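Local coordinates for quinone oxidoreductase (Coxiella burnetii, PDB 3TQH), which binds NADPH and probably uses it to reduce quinones, at residues A[142-147]-A[264-269]; A[217-222]-A[239-244]. All blocks are in the same frame, centred on the assembly; numbering follows the deposited sequence.

Interaction 1 of 2, residues A[142-147]-A[264-269]; sequences LQALNQ and FGLLKQ. With NDP (NADPH dihydro-nicotinamide-adenine-dinucleotide phosphate), chain B.
Gln143 OE1 accepts two hydrogen bonds: Gln269 N donates to it from 3.1 Å, in the carbonyl plane and on a lone pair, while a water donates to it from 2.6 Å. The same water donates to the carbonyl oxygen of Leu267, tying the amide to the loop a second time. At the other branch, Gln143 NE2 gives a nearly straight bond of 2.8 Å to Gln269 O, which lies almost in the plane of the side-chain amide. One glutamine thus engages both backbone groups of Gln269, its chain extended beyond CG (chi2 168°) to reach across from helix 135-147. Glu274 OE1, on helix 272-283 after the loop, takes another bond from NE2 and helps fix the amide's rotation.

One helical turn farther on, Gln147 bends at chi2 (67°) and lays its amide on the Phe264 ring. The two planes are 17° apart, and Gln147 OE1 sits 3.2 Å above the ring plane, over its centre. Between these contacts Leu266 packs on the helix: its CD2 meets Ala144 CB at 4.0 Å and its CD1 lies 3.6 Å from Gln143 O.

Held against the helix in this way, the loop offers its backbone to the coenzyme. Leu266 O accepts a bond from the carboxamide nitrogen N7N of NADPH at 2.7 Å, with a bent geometry, and Lys268 N donates to the carboxamide oxygen O7N, also at 2.7 Å but much straighter. The end of the Lys268 side chain leads away from residues 142-147 and makes a cation-pi contact with Phe101. Backbone groups of the loop after a sheet strand thus hold the nicotinamide carboxamide at both its N and its O, in the coenzyme site of a Rossmann-type domain.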
ATOM      1  N   LEU A 142      -2.354  -8.878  -2.244  1.00 10.23           N
ATOM      2  CA  LEU A 142      -3.256 -10.022  -2.386  1.00 11.31           C
ATOM      3  C   LEU A 142      -4.117  -9.932  -3.644  1.00 11.75           C
ATOM      4  O   LEU A 142      -4.222 -10.889  -4.413  1.00 12.01           O
ATOM      5  CB  LEU A 142      -4.158 -10.135  -1.153  1.00 12.28           C
ATOM      6  CG  LEU A 142      -5.002 -11.399  -0.992  1.00 13.80           C
ATOM      7  CD1 LEU A 142      -4.140 -12.673  -1.085  1.00 13.56           C
ATOM      8  CD2 LEU A 142      -5.763 -11.349   0.332  1.00 14.12           C
ATOM      9  N   GLN A 143      -4.727  -8.772  -3.852  1.00 11.94           N
ATOM     10  CA  GLN A 143      -5.624  -8.572  -4.984  1.00 12.55           C
ATOM     11  C   GLN A 143      -4.893  -8.580  -6.326  1.00 12.16           C
ATOM     12  O   GLN A 143      -5.472  -8.955  -7.341  1.00 12.84           O
ATOM     13  CB  GLN A 143      -6.431  -7.294  -4.794  1.00 12.93           C
ATOM     14  CG  GLN A 143      -7.431  -7.402  -3.643  1.00 13.94           C
ATOM     15  CD  GLN A 143      -8.039  -6.072  -3.243  1.00 14.60           C
ATOM     16  OE1 GLN A 143      -7.879  -5.066  -3.932  1.00 15.14           O
ATOM     17  NE2 GLN A 143      -8.747  -6.065  -2.127  1.00 15.54           N
ATOM     18  N   ALA A 144      -3.615  -8.204  -6.322  1.00 11.41           N
ATOM     19  CA  ALA A 144      -2.784  -8.308  -7.519  1.00 11.31           C
ATOM     20  C   ALA A 144      -2.520  -9.773  -7.852  1.00 12.03           C
ATOM     21  O   ALA A 144      -2.678 -10.196  -9.001  1.00 12.77           O
ATOM     22  CB  ALA A 144      -1.478  -7.565  -7.336  1.00 10.46           C
ATOM     23  N   LEU A 145      -2.137 -10.550  -6.844  1.00 12.19           N
ATOM     24  CA  LEU A 145      -1.913 -11.980  -7.033  1.00 12.99           C
ATOM     25  C   LEU A 145      -3.184 -12.694  -7.491  1.00 14.09           C
ATOM     26  O   LEU A 145      -3.110 -13.583  -8.343  1.00 14.69           O
ATOM     27  CB  LEU A 145      -1.337 -12.622  -5.759  1.00 13.22           C
ATOM     28  CG  LEU A 145       0.121 -12.242  -5.461  1.00 12.87           C
ATOM     29  CD1 LEU A 145       0.571 -12.727  -4.087  1.00 12.77           C
ATOM     30  CD2 LEU A 145       1.071 -12.787  -6.550  1.00 13.27           C
ATOM     31  N   ASN A 146      -4.338 -12.298  -6.938  1.00 14.63           N
ATOM     32  CA  ASN A 146      -5.644 -12.851  -7.343  1.00 15.93           C
ATOM     33  C   ASN A 146      -6.033 -12.465  -8.772  1.00 15.98           C
ATOM     34  O   ASN A 146      -6.540 -13.289  -9.519  1.00 16.71           O
ATOM     35  CB  ASN A 146      -6.768 -12.397  -6.404  1.00 16.73           C
ATOM     36  CG  ASN A 146      -6.734 -13.082  -5.037  1.00 17.84           C
ATOM     37  OD1 ASN A 146      -5.955 -14.008  -4.789  1.00 18.73           O
ATOM     38  ND2 ASN A 146      -7.597 -12.617  -4.141  1.00 18.24           N
ATOM     39  N   GLN A 147      -5.815 -11.211  -9.147  1.00 15.40           N
ATOM     40  CA  GLN A 147      -6.063 -10.781 -10.529  1.00 15.92           C
ATOM     41  C   GLN A 147      -5.234 -11.616 -11.529  1.00 16.32           C
ATOM     42  O   GLN A 147      -5.719 -11.967 -12.609  1.00 17.13           O
ATOM     43  CB  GLN A 147      -5.765  -9.286 -10.687  1.00 15.03           C
ATOM     44  CG  GLN A 147      -6.008  -8.730 -12.086  1.00 15.47           C
ATOM     45  CD  GLN A 147      -7.478  -8.728 -12.478  1.00 17.03           C
ATOM     46  OE1 GLN A 147      -7.951  -9.623 -13.190  1.00 18.01           O
ATOM     47  NE2 GLN A 147      -8.208  -7.720 -12.011  1.00 16.83           N
ATOM     48  N   PHE A 264      -3.724  -6.309 -16.973  1.00 15.34           N
ATOM     49  CA  PHE A 264      -4.693  -5.752 -16.042  1.00 15.45           C
ATOM     50  C   PHE A 264      -4.080  -4.563 -15.313  1.00 14.85           C
ATOM     51  O   PHE A 264      -2.873  -4.527 -15.069  1.00 13.01           O
ATOM     52  CB  PHE A 264      -5.092  -6.796 -14.990  1.00 15.11           C
ATOM     53  CG  PHE A 264      -5.860  -7.962 -15.542  1.00 16.02           C
ATOM     54  CD1 PHE A 264      -7.202  -7.827 -15.877  1.00 16.85           C
ATOM     55  CD2 PHE A 264      -5.246  -9.198 -15.710  1.00 15.99           C
ATOM     56  CE1 PHE A 264      -7.921  -8.906 -16.387  1.00 18.89           C
ATOM     57  CE2 PHE A 264      -5.958 -10.286 -16.211  1.00 17.71           C
ATOM     58  CZ  PHE A 264      -7.299 -10.142 -16.551  1.00 18.72           C
ATOM     59  N   GLY A 265      -4.925  -3.594 -14.975  1.00 15.87           N
ATOM     60  CA  GLY A 265      -4.591  -2.605 -13.967  1.00 15.79           C
ATOM     61  C   GLY A 265      -5.027  -3.152 -12.619  1.00 15.80           C
ATOM     62  O   GLY A 265      -5.463  -4.301 -12.514  1.00 16.09           O
ATOM     63  N   LEU A 266      -4.906  -2.331 -11.585  1.00 16.07           N
ATOM     64  CA  LEU A 266      -5.404  -2.682 -10.265  1.00 16.09           C
ATOM     65  C   LEU A 266      -5.788  -1.421  -9.511  1.00 16.73           C
ATOM     66  O   LEU A 266      -4.995  -0.479  -9.428  1.00 16.54           O
ATOM     67  CB  LEU A 266      -4.352  -3.453  -9.463  1.00 14.98           C
ATOM     68  CG  LEU A 266      -4.908  -4.189  -8.239  1.00 15.45           C
ATOM     69  CD1 LEU A 266      -5.438  -5.553  -8.656  1.00 16.15           C
ATOM     70  CD2 LEU A 266      -3.863  -4.343  -7.144  1.00 15.16           C
ATOM     71  N   LEU A 267      -7.015  -1.412  -8.987  1.00 17.74           N
ATOM     72  CA  LEU A 267      -7.456  -0.419  -8.014  1.00 18.48           C
ATOM     73  C   LEU A 267      -7.807  -1.158  -6.728  1.00 18.45           C
ATOM     74  O   LEU A 267      -8.794  -1.904  -6.675  1.00 19.01           O
ATOM     75  CB  LEU A 267      -8.673   0.347  -8.528  1.00 20.22           C
ATOM     76  CG  LEU A 267      -8.409   1.392  -9.619  1.00 21.44           C
ATOM     77  CD1 LEU A 267      -9.705   1.751 -10.333  1.00 23.22           C
ATOM     78  CD2 LEU A 267      -7.741   2.637  -9.035  1.00 21.21           C
ATOM     79  N   LYS A 268      -6.976  -0.963  -5.705  1.00 17.83           N
ATOM     80  CA  LYS A 268      -7.179  -1.571  -4.394  1.00 17.93           C
ATOM     81  C   LYS A 268      -8.573  -1.265  -3.860  1.00 19.23           C
ATOM     82  O   LYS A 268      -8.973  -0.106  -3.784  1.00 20.04           O
ATOM     83  CB  LYS A 268      -6.125  -1.055  -3.404  1.00 17.48           C
ATOM     84  CG  LYS A 268      -6.356  -1.486  -1.943  1.00 18.86           C
ATOM     85  CD  LYS A 268      -5.975  -0.382  -0.966  1.00 20.30           C
ATOM     86  CE  LYS A 268      -6.964   0.774  -0.952  1.00 21.88           C
ATOM     87  NZ  LYS A 268      -6.306   2.063  -0.540  1.00 23.48           N
ATOM     88  N   GLN A 269      -9.302  -2.316  -3.499  1.00 19.73           N
ATOM     89  CA  GLN A 269     -10.604  -2.181  -2.858  1.00 21.54           C
ATOM     90  C   GLN A 269     -10.523  -2.680  -1.418  1.00 21.00           C
ATOM     91  O   GLN A 269      -9.765  -3.607  -1.120  1.00 19.71           O
ATOM     92  CB  GLN A 269     -11.656  -2.999  -3.612  1.00 22.94           C
ATOM     93  CG  GLN A 269     -11.919  -2.549  -5.037  1.00 24.84           C
ATOM     94  CD  GLN A 269     -12.934  -3.441  -5.734  1.00 28.79           C
ATOM     95  OE1 GLN A 269     -14.013  -3.712  -5.199  1.00 33.02           O
ATOM     96  NE2 GLN A 269     -12.594  -3.905  -6.932  1.00 29.76           N
TER
HETATM   97  PA  NDP B 500       7.438   1.500  -2.276  1.00  9.67           P
HETATM   98  O1A NDP B 500       7.890   2.903  -2.202  1.00  9.38           O
HETATM   99  O2A NDP B 500       7.266   0.915  -0.933  1.00  9.30           O
HETATM  100  O5B NDP B 500       8.502   0.618  -3.095  1.00 10.56           O
HETATM  101  C5B NDP B 500       9.884   0.846  -2.893  1.00 11.36           C
HETATM  102  C4B NDP B 500      10.691  -0.276  -3.525  1.00 10.76           C
HETATM  103  O4B NDP B 500      10.752  -0.078  -4.922  1.00 10.87           O
HETATM  104  C3B NDP B 500      12.134  -0.356  -3.045  1.00 11.55           C
HETATM  105  O3B NDP B 500      12.295  -1.482  -2.209  1.00 10.96           O
HETATM  106  C2B NDP B 500      12.975  -0.460  -4.313  1.00 11.52           C
HETATM  107  O2B NDP B 500      13.883  -1.539  -4.284  1.00 11.55           O
HETATM  108  C1B NDP B 500      11.935  -0.675  -5.400  1.00 10.36           C
HETATM  109  N9A NDP B 500      12.276  -0.086  -6.703  1.00 10.61           N
HETATM  110  C8A NDP B 500      12.439   1.247  -6.992  1.00 12.21           C
HETATM  111  N7A NDP B 500      12.718   1.371  -8.305  1.00 12.42           N
HETATM  112  C5A NDP B 500      12.735   0.141  -8.859  1.00 10.47           C
HETATM  113  C6A NDP B 500      12.975  -0.285 -10.158  1.00  9.73           C
HETATM  114  N6A NDP B 500      13.245   0.604 -11.100  1.00 10.57           N
HETATM  115  N1A NDP B 500      12.935  -1.629 -10.452  1.00  8.93           N
HETATM  116  C2A NDP B 500      12.650  -2.543  -9.447  1.00  8.24           C
HETATM  117  N3A NDP B 500      12.404  -2.119  -8.153  1.00  8.14           N
HETATM  118  C4A NDP B 500      12.452  -0.789  -7.865  1.00  9.65           C
HETATM  119  O3  NDP B 500       6.086   1.386  -3.145  1.00 10.58           O
HETATM  120  PN  NDP B 500       4.819   0.431  -2.847  1.00 10.39           P
HETATM  121  O1N NDP B 500       4.068   0.973  -1.695  1.00 11.69           O
HETATM  122  O2N NDP B 500       5.188  -0.992  -2.848  1.00 10.06           O
HETATM  123  O5D NDP B 500       3.956   0.727  -4.171  1.00 11.43           O
HETATM  124  C5D NDP B 500       4.494   0.545  -5.466  1.00 10.81           C
HETATM  125  C4D NDP B 500       3.631   1.277  -6.489  1.00 10.98           C
HETATM  126  O4D NDP B 500       2.317   0.753  -6.485  1.00 10.77           O
HETATM  127  C3D NDP B 500       3.531   2.762  -6.174  1.00 11.92           C
HETATM  128  O3D NDP B 500       3.712   3.506  -7.357  1.00 12.00           O
HETATM  129  C2D NDP B 500       2.138   2.930  -5.606  1.00 12.48           C
HETATM  130  O2D NDP B 500       1.603   4.219  -5.843  1.00 13.55           O
HETATM  131  C1D NDP B 500       1.376   1.802  -6.310  1.00 11.98           C
HETATM  132  N1N NDP B 500       0.183   1.300  -5.590  1.00 11.57           N
HETATM  133  C2N NDP B 500      -0.993   1.208  -6.292  1.00 12.08           C
HETATM  134  C3N NDP B 500      -2.184   0.803  -5.694  1.00 12.08           C
HETATM  135  C7N NDP B 500      -3.461   0.706  -6.477  1.00 12.38           C
HETATM  136  O7N NDP B 500      -4.636   0.303  -5.805  1.00 13.05           O
HETATM  137  N7N NDP B 500      -3.467   1.009  -7.774  1.00 10.79           N
HETATM  138  C4N NDP B 500      -2.162   0.464  -4.230  1.00 12.70           C
HETATM  139  C5N NDP B 500      -0.849   0.574  -3.525  1.00 12.66           C
HETATM  140  C6N NDP B 500       0.265   0.986  -4.251  1.00 12.52           C
HETATM  141  P2B NDP B 500      15.470  -1.292  -4.152  1.00 14.31           P
HETATM  142  O1X NDP B 500      16.129  -2.615  -3.853  1.00 14.81           O
HETATM  143  O2X NDP B 500      15.754  -0.336  -3.019  1.00 16.49           O
HETATM  144  O3X NDP B 500      16.052  -0.738  -5.424  1.00 14.93           O
HETATM  145  O   HOH W   1      -8.883  -5.002  -6.356  1.00 14.97           O

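Interaction 2 of 2, residues A[217-222]-A[239-244]; sequences DAVIDL and GCIVSV. With NDP (NADPH dihydro-nicotinamide-adenine-dinucleotide phosphate), chain B.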
ATOM      1  N   ASP A 217       4.560 -16.757 -15.926  1.00 19.20           N
ATOM      2  CA  ASP A 217       3.089 -16.842 -15.937  1.00 19.39           C
ATOM      3  C   ASP A 217       2.414 -15.529 -15.520  1.00 17.59           C
ATOM      4  O   ASP A 217       1.332 -15.209 -15.997  1.00 17.77           O
ATOM      5  CB  ASP A 217       2.601 -17.971 -15.025  1.00 20.17           C
ATOM      6  CG  ASP A 217       3.075 -19.336 -15.480  1.00 23.51           C
ATOM      7  OD1 ASP A 217       2.451 -19.918 -16.399  1.00 27.38           O
ATOM      8  OD2 ASP A 217       4.071 -19.835 -14.912  1.00 25.13           O
ATOM      9  N   ALA A 218       3.036 -14.780 -14.620  1.00 16.07           N
ATOM     10  CA  ALA A 218       2.482 -13.501 -14.198  1.00 14.80           C
ATOM     11  C   ALA A 218       3.582 -12.530 -13.819  1.00 13.68           C
ATOM     12  O   ALA A 218       4.595 -12.921 -13.259  1.00 13.59           O
ATOM     13  CB  ALA A 218       1.524 -13.688 -13.031  1.00 14.25           C
ATOM     14  N   VAL A 219       3.373 -11.264 -14.158  1.00 13.20           N
ATOM     15  CA  VAL A 219       4.223 -10.186 -13.707  1.00 12.52           C
ATOM     16  C   VAL A 219       3.382  -9.294 -12.812  1.00 12.01           C
ATOM     17  O   VAL A 219       2.385  -8.747 -13.269  1.00 12.13           O
ATOM     18  CB  VAL A 219       4.743  -9.346 -14.889  1.00 13.16           C
ATOM     19  CG1 VAL A 219       5.471  -8.089 -14.382  1.00 12.05           C
ATOM     20  CG2 VAL A 219       5.641 -10.198 -15.820  1.00 13.43           C
ATOM     21  N   ILE A 220       3.760  -9.175 -11.537  1.00 11.60           N
ATOM     22  CA  ILE A 220       3.178  -8.173 -10.658  1.00 11.27           C
ATOM     23  C   ILE A 220       4.062  -6.941 -10.765  1.00 11.53           C
ATOM     24  O   ILE A 220       5.099  -6.841 -10.103  1.00 11.61           O
ATOM     25  CB  ILE A 220       3.079  -8.635  -9.191  1.00 11.07           C
ATOM     26  CG1 ILE A 220       2.422 -10.025  -9.089  1.00 11.71           C
ATOM     27  CG2 ILE A 220       2.286  -7.621  -8.383  1.00 10.27           C
ATOM     28  CD1 ILE A 220       1.073 -10.138  -9.799  1.00 11.60           C
ATOM     29  N   ASP A 221       3.660  -6.020 -11.634  1.00 11.98           N
ATOM     30  CA  ASP A 221       4.463  -4.845 -11.941  1.00 12.50           C
ATOM     31  C   ASP A 221       4.132  -3.723 -10.959  1.00 12.47           C
ATOM     32  O   ASP A 221       3.073  -3.090 -11.051  1.00 12.82           O
ATOM     33  CB  ASP A 221       4.218  -4.387 -13.380  1.00 13.08           C
ATOM     34  CG  ASP A 221       4.785  -3.015 -13.656  1.00 14.13           C
ATOM     35  OD1 ASP A 221       5.867  -2.701 -13.113  1.00 14.99           O
ATOM     36  OD2 ASP A 221       4.155  -2.243 -14.414  1.00 15.12           O
ATOM     37  N   LEU A 222       5.042  -3.486 -10.018  1.00 12.09           N
ATOM     38  CA  LEU A 222       4.856  -2.451  -9.011  1.00 12.16           C
ATOM     39  C   LEU A 222       5.679  -1.196  -9.300  1.00 12.77           C
ATOM     40  O   LEU A 222       5.755  -0.311  -8.456  1.00 12.92           O
ATOM     41  CB  LEU A 222       5.190  -3.014  -7.629  1.00 11.84           C
ATOM     42  CG  LEU A 222       4.284  -4.172  -7.188  1.00 11.34           C
ATOM     43  CD1 LEU A 222       4.903  -4.926  -6.028  1.00 10.90           C
ATOM     44  CD2 LEU A 222       2.887  -3.652  -6.828  1.00 11.67           C
ATOM     45  N   GLY A 239       0.301 -15.927 -20.219  1.00 19.68           N
ATOM     46  CA  GLY A 239       0.617 -15.119 -19.052  1.00 17.68           C
ATOM     47  C   GLY A 239      -0.073 -13.770 -19.065  1.00 16.63           C
ATOM     48  O   GLY A 239      -0.556 -13.314 -20.104  1.00 16.91           O
ATOM     49  N   CYS A 240      -0.116 -13.132 -17.901  1.00 15.14           N
ATOM     50  CA  CYS A 240      -0.702 -11.805 -17.774  1.00 14.77           C
ATOM     51  C   CYS A 240       0.161 -10.899 -16.908  1.00 12.93           C
ATOM     52  O   CYS A 240       0.879 -11.363 -16.025  1.00 12.23           O
ATOM     53  CB  CYS A 240      -2.104 -11.892 -17.178  1.00 15.16           C
ATOM     54  SG  CYS A 240      -2.113 -12.470 -15.475  1.00 16.55           S
ATOM     55  N   ILE A 241       0.084  -9.603 -17.184  1.00 12.32           N
ATOM     56  CA  ILE A 241       0.750  -8.595 -16.372  1.00 10.93           C
ATOM     57  C   ILE A 241      -0.306  -7.777 -15.621  1.00 10.49           C
ATOM     58  O   ILE A 241      -1.307  -7.343 -16.197  1.00 10.62           O
ATOM     59  CB  ILE A 241       1.681  -7.686 -17.228  1.00 11.20           C
ATOM     60  CG1 ILE A 241       2.377  -6.634 -16.360  1.00 10.02           C
ATOM     61  CG2 ILE A 241       0.919  -7.017 -18.382  1.00 11.51           C
ATOM     62  CD1 ILE A 241       3.354  -5.770 -17.136  1.00  9.54           C
ATOM     63  N   VAL A 242      -0.085  -7.619 -14.318  1.00  9.83           N
ATOM     64  CA  VAL A 242      -0.880  -6.738 -13.476  1.00  9.39           C
ATOM     65  C   VAL A 242      -0.016  -5.532 -13.145  1.00  9.37           C
ATOM     66  O   VAL A 242       0.881  -5.609 -12.300  1.00  8.67           O
ATOM     67  CB  VAL A 242      -1.323  -7.434 -12.183  1.00  8.97           C
ATOM     68  CG1 VAL A 242      -2.163  -6.494 -11.341  1.00  8.07           C
ATOM     69  CG2 VAL A 242      -2.103  -8.705 -12.511  1.00  9.52           C
ATOM     70  N   SER A 243      -0.279  -4.422 -13.830  1.00 10.28           N
ATOM     71  CA  SER A 243       0.485  -3.201 -13.626  1.00 10.69           C
ATOM     72  C   SER A 243      -0.237  -2.324 -12.615  1.00 10.65           C
ATOM     73  O   SER A 243      -1.306  -1.793 -12.903  1.00 11.58           O
ATOM     74  CB  SER A 243       0.694  -2.465 -14.953  1.00 11.81           C
ATOM     75  OG  SER A 243       1.789  -1.567 -14.853  1.00 12.21           O
ATOM     76  N   VAL A 244       0.367  -2.181 -11.433  1.00 10.17           N
ATOM     77  CA  VAL A 244      -0.300  -1.644 -10.241  1.00  9.89           C
ATOM     78  C   VAL A 244      -0.328  -0.103 -10.141  1.00 10.87           C
ATOM     79  O   VAL A 244      -1.338   0.454  -9.703  1.00 11.49           O
ATOM     80  CB  VAL A 244       0.307  -2.276  -8.952  1.00  9.14           C
ATOM     81  CG1 VAL A 244      -0.257  -1.637  -7.683  1.00  8.34           C
ATOM     82  CG2 VAL A 244       0.058  -3.780  -8.941  1.00  8.53           C
TER
HETATM   83  PA  NDP B 500       7.438   1.500  -2.276  1.00  9.67           P
HETATM   84  O1A NDP B 500       7.890   2.903  -2.202  1.00  9.38           O
HETATM   85  O2A NDP B 500       7.266   0.915  -0.933  1.00  9.30           O
HETATM   86  O5B NDP B 500       8.502   0.618  -3.095  1.00 10.56           O
HETATM   87  C5B NDP B 500       9.884   0.846  -2.893  1.00 11.36           C
HETATM   88  C4B NDP B 500      10.691  -0.276  -3.525  1.00 10.76           C
HETATM   89  O4B NDP B 500      10.752  -0.078  -4.922  1.00 10.87           O
HETATM   90  C3B NDP B 500      12.134  -0.356  -3.045  1.00 11.55           C
HETATM   91  O3B NDP B 500      12.295  -1.482  -2.209  1.00 10.96           O
HETATM   92  C2B NDP B 500      12.975  -0.460  -4.313  1.00 11.52           C
HETATM   93  O2B NDP B 500      13.883  -1.539  -4.284  1.00 11.55           O
HETATM   94  C1B NDP B 500      11.935  -0.675  -5.400  1.00 10.36           C
HETATM   95  N9A NDP B 500      12.276  -0.086  -6.703  1.00 10.61           N
HETATM   96  C8A NDP B 500      12.439   1.247  -6.992  1.00 12.21           C
HETATM   97  N7A NDP B 500      12.718   1.371  -8.305  1.00 12.42           N
HETATM   98  C5A NDP B 500      12.735   0.141  -8.859  1.00 10.47           C
HETATM   99  C6A NDP B 500      12.975  -0.285 -10.158  1.00  9.73           C
HETATM  100  N6A NDP B 500      13.245   0.604 -11.100  1.00 10.57           N
HETATM  101  N1A NDP B 500      12.935  -1.629 -10.452  1.00  8.93           N
HETATM  102  C2A NDP B 500      12.650  -2.543  -9.447  1.00  8.24           C
HETATM  103  N3A NDP B 500      12.404  -2.119  -8.153  1.00  8.14           N
HETATM  104  C4A NDP B 500      12.452  -0.789  -7.865  1.00  9.65           C
HETATM  105  O3  NDP B 500       6.086   1.386  -3.145  1.00 10.58           O
HETATM  106  PN  NDP B 500       4.819   0.431  -2.847  1.00 10.39           P
HETATM  107  O1N NDP B 500       4.068   0.973  -1.695  1.00 11.69           O
HETATM  108  O2N NDP B 500       5.188  -0.992  -2.848  1.00 10.06           O
HETATM  109  O5D NDP B 500       3.956   0.727  -4.171  1.00 11.43           O
HETATM  110  C5D NDP B 500       4.494   0.545  -5.466  1.00 10.81           C
HETATM  111  C4D NDP B 500       3.631   1.277  -6.489  1.00 10.98           C
HETATM  112  O4D NDP B 500       2.317   0.753  -6.485  1.00 10.77           O
HETATM  113  C3D NDP B 500       3.531   2.762  -6.174  1.00 11.92           C
HETATM  114  O3D NDP B 500       3.712   3.506  -7.357  1.00 12.00           O
HETATM  115  C2D NDP B 500       2.138   2.930  -5.606  1.00 12.48           C
HETATM  116  O2D NDP B 500       1.603   4.219  -5.843  1.00 13.55           O
HETATM  117  C1D NDP B 500       1.376   1.802  -6.310  1.00 11.98           C
HETATM  118  N1N NDP B 500       0.183   1.300  -5.590  1.00 11.57           N
HETATM  119  C2N NDP B 500      -0.993   1.208  -6.292  1.00 12.08           C
HETATM  120  C3N NDP B 500      -2.184   0.803  -5.694  1.00 12.08           C
HETATM  121  C7N NDP B 500      -3.461   0.706  -6.477  1.00 12.38           C
HETATM  122  O7N NDP B 500      -4.636   0.303  -5.805  1.00 13.05           O
HETATM  123  N7N NDP B 500      -3.467   1.009  -7.774  1.00 10.79           N
HETATM  124  C4N NDP B 500      -2.162   0.464  -4.230  1.00 12.70           C
HETATM  125  C5N NDP B 500      -0.849   0.574  -3.525  1.00 12.66           C
HETATM  126  C6N NDP B 500       0.265   0.986  -4.251  1.00 12.52           C
HETATM  127  P2B NDP B 500      15.470  -1.292  -4.152  1.00 14.31           P
HETATM  128  O1X NDP B 500      16.129  -2.615  -3.853  1.00 14.81           O
HETATM  129  O2X NDP B 500      15.754  -0.336  -3.019  1.00 16.49           O
HETATM  130  O3X NDP B 500      16.052  -0.738  -5.424  1.00 14.93           O
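Val219 and Ile241 lie side by side and point the same way, Val219 CB meeting Ile241 CG1 at 3.9 Å on the sheet face that helix 225-231 covers. Ile241 CG1 is anti to its backbone N (chi1 -180°), and the chain runs on until CD1 touches Asp221 CB at 4.1 Å. On this same face Ser243 OG donates to Asp221 OD2 in a bond modelled so short that its length is doubtful; Asp221 OD1 takes the backbone amides of Val223 and Gly224, so both carboxylate oxygens of this buried acid are engaged.

Ile220 and Val242 turn to the other face, toward helix 135-147, with Ile220 CD1 4.3 Å from Val242 CB. Beyond the strand ends Leu222 and Val244 again run alongside each other, Leu222 CD2 to Val244 CG2 at 3.5 Å. The other branch, Val244 CG1, presses on the nicotinamide at C2N of NADPH, 3.3 Å away, while Val244 O accepts from the carboxamide N7N at 2.9 Å. Five backbone hydrogen bonds join the parallel segments, which helix 225-231 connects as a beta-alpha-beta unit of the Rossmann fold, with the C-terminal ends of its strands facing the coenzyme.

The centres of the two interactions lie 10 Å apart, both in the coenzyme-binding region. Along the chain, helix residues 142-147 come first, then strands 217-222 and 239-244, then 264-269, so interaction 2 falls between the halves of interaction 1. Strand 262-264 continues the parallel sheet beside 239-243: Phe264 N probably bonds to Ile241 O, and Phe264 O to Ser243 N. Helix 135-147 serves both contacts, its Ala144 O packing on Ile220 and Val242. The ends of neighbouring strands therefore converge on one nicotinamide carboxamide, which draws on both contacts.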